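Local coordinates for protein formimidoylglutamase (Bacillus subtilis, PDB 3M1R) that hydrolyses N-formimidoyl-L-glutamate to L-glutamate and formamide in histidine degradation, using two manganese ions per subunit, at residues L186-I191 with H207-H212. Numbering follows the deposited sequence.
Sequences LIQLGI and HNVNIH
Val209 pushes its CG1 methyl against the stem of Gln188, 3.6 Å from CG, and the two side chains cross at about a right angle. The other methyl of Val209, CG2, meets Leu186 CD1 at 3.7 Å. With CG beside the backbone N (chi1 -57°) and the chain extended beyond it, Gln188 runs alongside Ile211 on one face of the sheet, and its buried amide is satisfied by His156 at OE1 and Gln151 at NE2. Beyond Gln188, Ile211 CG2 packs on Ile191 CG1 at 3.7 Å.

The reverse face carries Ile187, Leu189, Asn210 and His212. Leu189 lies side by side with His212, bringing CD2 to 4.0 Å from His212 CB, while Ile187 CG2 reaches His212 CD2 obliquely. Helix 222-234 covers Ile187 and His212.

Between the strands runs a ladder of backbone hydrogen bonds: Asn210 N to Leu186 O, Gln188 N to Asn210 O at 2.9 Å, His212 N to Gln188 O, and Gly190 N to His212 O. Each end carries an extra, weak bond. Asn210 ND2 also approaches Leu186 O (N-H...O angle 133°), though it is bonded to Gln184 O as well, and Ile191 N makes a weak hydrogen bond to His212 O at 3.4 Å. Two donors thus share each of the carbonyls at the two ends of this ladder.

Strands 186-191 and 210-213, 9° from parallel over the paired segments, are joined through helix 198-206 in a beta-alpha-beta unit. It closes one side of the arginase-family parallel sheet within the chain, with Ile191 near the metal ligands Asp153 and His155.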
ATOM      1  N   LEU D 186     -34.678  12.912  19.029  1.00 50.58           N
ATOM      2  CA  LEU D 186     -33.467  12.328  18.470  1.00 45.73           C
ATOM      3  C   LEU D 186     -33.867  10.987  17.903  1.00 47.31           C
ATOM      4  O   LEU D 186     -34.391  10.142  18.631  1.00 48.66           O
ATOM      5  CB  LEU D 186     -32.434  12.105  19.579  1.00 46.36           C
ATOM      6  CG  LEU D 186     -30.927  12.194  19.279  1.00 48.39           C
ATOM      7  CD1 LEU D 186     -30.139  11.310  20.222  1.00 44.18           C
ATOM      8  CD2 LEU D 186     -30.612  11.844  17.850  1.00 42.29           C
ATOM      9  N   ILE D 187     -33.649  10.798  16.605  1.00 42.39           N
ATOM     10  CA  ILE D 187     -33.863   9.501  15.973  1.00 42.72           C
ATOM     11  C   ILE D 187     -32.517   8.885  15.556  1.00 45.74           C
ATOM     12  O   ILE D 187     -31.841   9.387  14.646  1.00 44.67           O
ATOM     13  CB  ILE D 187     -34.790   9.632  14.754  1.00 43.01           C
ATOM     14  CG1 ILE D 187     -36.149  10.154  15.190  1.00 47.79           C
ATOM     15  CG2 ILE D 187     -34.976   8.310  14.070  1.00 41.17           C
ATOM     16  CD1 ILE D 187     -36.943  10.661  14.050  1.00 54.40           C
ATOM     17  N   GLN D 188     -32.127   7.802  16.227  1.00 42.66           N
ATOM     18  CA  GLN D 188     -30.872   7.126  15.909  1.00 42.42           C
ATOM     19  C   GLN D 188     -31.168   5.973  14.984  1.00 43.64           C
ATOM     20  O   GLN D 188     -31.938   5.084  15.332  1.00 48.03           O
ATOM     21  CB  GLN D 188     -30.169   6.618  17.172  1.00 40.31           C
ATOM     22  CG  GLN D 188     -29.872   7.702  18.195  1.00 40.13           C
ATOM     23  CD  GLN D 188     -29.002   7.197  19.346  1.00 45.56           C
ATOM     24  OE1 GLN D 188     -29.243   6.123  19.906  1.00 47.63           O
ATOM     25  NE2 GLN D 188     -27.997   7.986  19.715  1.00 41.03           N
ATOM     26  N   LEU D 189     -30.551   5.987  13.807  1.00 34.39           N
ATOM     27  CA  LEU D 189     -30.829   4.982  12.792  1.00 38.43           C
ATOM     28  C   LEU D 189     -29.569   4.182  12.524  1.00 37.87           C
ATOM     29  O   LEU D 189     -28.528   4.757  12.204  1.00 40.11           O
ATOM     30  CB  LEU D 189     -31.321   5.652  11.493  1.00 40.62           C
ATOM     31  CG  LEU D 189     -32.630   6.453  11.542  1.00 42.46           C
ATOM     32  CD1 LEU D 189     -32.785   7.324  10.298  1.00 44.20           C
ATOM     33  CD2 LEU D 189     -33.840   5.529  11.690  1.00 37.47           C
ATOM     34  N   GLY D 190     -29.661   2.862  12.663  1.00 39.14           N
ATOM     35  CA  GLY D 190     -28.557   1.970  12.335  1.00 33.34           C
ATOM     36  C   GLY D 190     -27.763   1.449  13.513  1.00 41.63           C
ATOM     37  O   GLY D 190     -26.689   0.857  13.320  1.00 36.15           O
ATOM     38  N   ILE D 191     -28.278   1.655  14.733  1.00 43.03           N
ATOM     39  CA  ILE D 191     -27.559   1.226  15.948  1.00 37.19           C
ATOM     40  C   ILE D 191     -27.253  -0.266  15.827  1.00 37.18           C
ATOM     41  O   ILE D 191     -28.146  -1.080  15.605  1.00 43.36           O
ATOM     42  CB  ILE D 191     -28.365   1.508  17.239  1.00 41.07           C
ATOM     43  CG1 ILE D 191     -28.573   3.020  17.441  1.00 37.46           C
ATOM     44  CG2 ILE D 191     -27.679   0.900  18.436  1.00 39.11           C
ATOM     45  CD1 ILE D 191     -27.275   3.821  17.454  1.00 32.77           C
ATOM     46  N   HIS D 207     -33.375   8.793  28.534  1.00 66.31           N
ATOM     47  CA  HIS D 207     -33.603  10.083  27.912  1.00 60.33           C
ATOM     48  C   HIS D 207     -34.640  10.018  26.799  1.00 57.28           C
ATOM     49  O   HIS D 207     -34.881  11.016  26.127  1.00 58.08           O
ATOM     50  CB  HIS D 207     -32.283  10.637  27.371  1.00 57.41           C
ATOM     51  CG  HIS D 207     -31.561  11.518  28.339  1.00 66.96           C
ATOM     52  ND1 HIS D 207     -30.784  11.021  29.364  1.00 73.03           N
ATOM     53  CD2 HIS D 207     -31.501  12.867  28.444  1.00 70.26           C
ATOM     54  CE1 HIS D 207     -30.278  12.023  30.060  1.00 74.30           C
ATOM     55  NE2 HIS D 207     -30.699  13.154  29.521  1.00 77.51           N
ATOM     56  N   ASN D 208     -35.240   8.845  26.605  1.00 55.81           N
ATOM     57  CA  ASN D 208     -36.276   8.653  25.585  1.00 61.53           C
ATOM     58  C   ASN D 208     -35.802   8.910  24.159  1.00 62.57           C
ATOM     59  O   ASN D 208     -36.504   9.545  23.361  1.00 57.23           O
ATOM     60  CB  ASN D 208     -37.511   9.512  25.881  1.00 62.18           C
ATOM     61  CG  ASN D 208     -38.163   9.147  27.188  1.00 74.94           C
ATOM     62  OD1 ASN D 208     -38.671   8.038  27.351  1.00 77.57           O
ATOM     63  ND2 ASN D 208     -38.143  10.073  28.137  1.00 82.26           N
ATOM     64  N   VAL D 209     -34.613   8.412  23.842  1.00 60.32           N
ATOM     65  CA  VAL D 209     -34.124   8.483  22.474  1.00 57.30           C
ATOM     66  C   VAL D 209     -34.833   7.413  21.641  1.00 55.83           C
ATOM     67  O   VAL D 209     -35.108   6.304  22.121  1.00 56.02           O
ATOM     68  CB  VAL D 209     -32.573   8.353  22.418  1.00 52.27           C
ATOM     69  CG1 VAL D 209     -32.063   8.128  20.972  1.00 50.29           C
ATOM     70  CG2 VAL D 209     -31.936   9.595  23.019  1.00 50.52           C
ATOM     71  N   ASN D 210     -35.154   7.761  20.403  1.00 54.65           N
ATOM     72  CA  ASN D 210     -35.760   6.821  19.475  1.00 55.19           C
ATOM     73  C   ASN D 210     -34.688   5.979  18.808  1.00 53.64           C
ATOM     74  O   ASN D 210     -33.990   6.440  17.900  1.00 50.63           O
ATOM     75  CB  ASN D 210     -36.562   7.563  18.415  1.00 53.89           C
ATOM     76  CG  ASN D 210     -37.610   8.471  19.016  1.00 60.38           C
ATOM     77  OD1 ASN D 210     -38.544   8.015  19.677  1.00 57.63           O
ATOM     78  ND2 ASN D 210     -37.454   9.766  18.797  1.00 62.22           N
ATOM     79  N   ILE D 211     -34.576   4.736  19.250  1.00 53.98           N
ATOM     80  CA  ILE D 211     -33.518   3.869  18.770  1.00 50.59           C
ATOM     81  C   ILE D 211     -34.022   2.857  17.747  1.00 47.89           C
ATOM     82  O   ILE D 211     -34.946   2.101  18.008  1.00 50.84           O
ATOM     83  CB  ILE D 211     -32.839   3.147  19.933  1.00 49.75           C
ATOM     84  CG1 ILE D 211     -32.391   4.172  20.971  1.00 53.07           C
ATOM     85  CG2 ILE D 211     -31.654   2.309  19.420  1.00 45.27           C
ATOM     86  CD1 ILE D 211     -32.297   3.613  22.376  1.00 56.62           C
ATOM     87  N   HIS D 212     -33.401   2.852  16.576  1.00 46.82           N
ATOM     88  CA  HIS D 212     -33.722   1.878  15.537  1.00 45.64           C
ATOM     89  C   HIS D 212     -32.486   1.081  15.135  1.00 50.11           C
ATOM     90  O   HIS D 212     -31.624   1.570  14.395  1.00 47.89           O
ATOM     91  CB  HIS D 212     -34.345   2.589  14.339  1.00 49.61           C
ATOM     92  CG  HIS D 212     -35.578   3.353  14.699  1.00 54.36           C
ATOM     93  ND1 HIS D 212     -36.846   2.874  14.459  1.00 51.39           N
ATOM     94  CD2 HIS D 212     -35.734   4.532  15.345  1.00 56.14           C
ATOM     95  CE1 HIS D 212     -37.731   3.739  14.918  1.00 57.57           C
ATOM     96  NE2 HIS D 212     -37.084   4.753  15.464  1.00 56.15           N
TER